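Local coordinates for protein thermoresistant glucokinase (Janibacter sp. HTCC2649, PDB 4EUN) that probably phosphorylates gluconate at the expense of ATP, as a P-loop carbohydrate kinase of the gluconokinase class, at residues 41-46 / 57-62. Sequence-based numbering, arbitrary orientation. Where two conformers were deposited one is given.
With SO4 (sulfate ion), chain B.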
# COMPACT_ATOMS: atom_id res chain seq x y z
N GLY A 41 6.31 -10.46 -4.46
CA GLY A 41 5.39 -10.70 -3.36
C GLY A 41 5.59 -9.77 -2.19
O GLY A 41 5.24 -10.10 -1.05
N LYS A 42 6.15 -8.59 -2.46
CA LYS A 42 6.52 -7.65 -1.40
C LYS A 42 5.33 -7.14 -0.61
O LYS A 42 5.40 -6.95 0.61
CB LYS A 42 7.25 -6.44 -1.98
CG LYS A 42 8.59 -6.72 -2.59
CD LYS A 42 9.22 -5.40 -2.99
CE LYS A 42 8.33 -4.61 -3.94
NZ LYS A 42 8.35 -5.21 -5.30
N THR A 43 4.23 -6.89 -1.32
CA THR A 43 3.04 -6.37 -0.67
C THR A 43 2.49 -7.36 0.36
O THR A 43 2.16 -6.97 1.48
CB THR A 43 1.96 -5.99 -1.70
OG1 THR A 43 2.47 -4.96 -2.56
CG2 THR A 43 0.71 -5.48 -1.00
N THR A 44 2.43 -8.63 -0.02
CA THR A 44 1.98 -9.68 0.90
C THR A 44 2.83 -9.76 2.17
O THR A 44 2.30 -9.84 3.28
CB THR A 44 1.92 -11.06 0.19
OG1 THR A 44 0.93 -11.02 -0.85
CG2 THR A 44 1.56 -12.15 1.17
N ILE A 45 4.15 -9.73 2.01
CA ILE A 45 5.06 -9.76 3.15
C ILE A 45 4.91 -8.51 4.03
O ILE A 45 4.78 -8.62 5.25
CB ILE A 45 6.54 -9.92 2.70
CG1 ILE A 45 6.71 -11.15 1.81
CG2 ILE A 45 7.46 -9.98 3.91
CD1 ILE A 45 6.25 -12.45 2.47
N ALA A 46 4.93 -7.34 3.40
CA ALA A 46 4.82 -6.08 4.15
C ALA A 46 3.50 -5.99 4.91
O ALA A 46 3.47 -5.54 6.06
CB ALA A 46 4.98 -4.89 3.22
N PHE A 57 1.77 0.74 6.87
CA PHE A 57 2.17 0.25 5.56
C PHE A 57 2.01 1.33 4.50
O PHE A 57 0.99 2.02 4.45
CB PHE A 57 1.34 -0.98 5.20
CG PHE A 57 1.44 -1.39 3.76
CD1 PHE A 57 2.65 -1.77 3.21
CD2 PHE A 57 0.31 -1.42 2.96
CE1 PHE A 57 2.73 -2.15 1.88
CE2 PHE A 57 0.38 -1.80 1.64
CZ PHE A 57 1.60 -2.17 1.10
N ALA A 58 3.02 1.47 3.64
CA ALA A 58 2.89 2.33 2.46
C ALA A 58 3.60 1.69 1.28
O ALA A 58 4.57 0.96 1.43
CB ALA A 58 3.47 3.70 2.72
N GLU A 59 3.09 2.00 0.09
CA GLU A 59 3.66 1.50 -1.15
C GLU A 59 4.53 2.60 -1.74
O GLU A 59 4.02 3.68 -2.06
CB GLU A 59 2.50 1.18 -2.10
CG GLU A 59 2.62 -0.18 -2.74
CD GLU A 59 3.76 -0.23 -3.72
OE1 GLU A 59 4.44 -1.28 -3.78
OE2 GLU A 59 3.98 0.78 -4.42
N ALA A 60 5.83 2.35 -1.87
CA ALA A 60 6.76 3.39 -2.29
C ALA A 60 6.52 3.95 -3.69
O ALA A 60 6.83 5.11 -3.94
CB ALA A 60 8.22 2.93 -2.14
N ASP A 61 5.97 3.15 -4.60
CA ASP A 61 5.78 3.64 -5.97
C ASP A 61 4.80 4.82 -6.00
O ASP A 61 4.80 5.60 -6.94
CB ASP A 61 5.31 2.54 -6.93
CG ASP A 61 6.45 1.75 -7.52
OD1 ASP A 61 7.61 2.21 -7.44
OD2 ASP A 61 6.19 0.66 -8.09
N ALA A 62 3.95 4.95 -4.98
CA ALA A 62 2.99 6.03 -4.99
C ALA A 62 3.69 7.38 -4.83
O ALA A 62 3.13 8.42 -5.18
CB ALA A 62 1.94 5.84 -3.89
S SO4 B . 4.95 -7.26 -5.55
O1 SO4 B . 6.39 -7.11 -5.34
O2 SO4 B . 4.61 -6.66 -6.84
O3 SO4 B . 4.23 -6.59 -4.48
O4 SO4 B . 4.57 -8.66 -5.56
O HOH W 1 5.01 -3.94 -3.93
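One water joins Thr43, Glu59 and a bound sulfate: it donates to Glu59 OE1 at 2.7 Å and to sulfate O3, and it is hydrogen-bonded to Thr43 OG1. Glu59 OE1 also has a hydrogen bond to Thr107 of the adjacent strand 104-108. The other carboxylate oxygen, Glu59 OE2, accepts the amide of Asp61 from above the carboxylate plane (N to OE2 3.1 Å). Both oxygens thus have partners in this conformer, but Glu59 was modelled in a second one too, and the carboxylate is not rigidly fixed. Across the water, the start of helix 42-53 wraps the anion. Gly41 N reaches sulfate O4 at 2.7 Å, and Thr43 N points at sulfate O3 in a fairly straight bond (158°). Lys42 bends at its third and fourth torsions, folding the chain back until NZ meets sulfate O1 at 2.7 Å; the same ammonium also bonds Gly36 O. Below this polar layer the contact turns apolar. Phe57 leaves the strand toward the helix, CG anti to the backbone N (chi1 167°), and its CE1 lies 3.8 Å from Ala46 CB. Thr43 CG2 meets Phe57 CZ at 4.0 Å, the two side chains crossing at about a right angle. Helix segment 42-46 runs nearly antiparallel to strand 57-59 (166°), within a beta-alpha-beta crossover from strand 31-35 to strand 56-59. Gly41, Lys42 and Thr43 fit a Walker A motif, and the sulfate probably marks a nucleotide phosphate site; the Thr43 hydroxyl is placed like the Walker A Ser/Thr that usually ligates magnesium, though no metal is bound here.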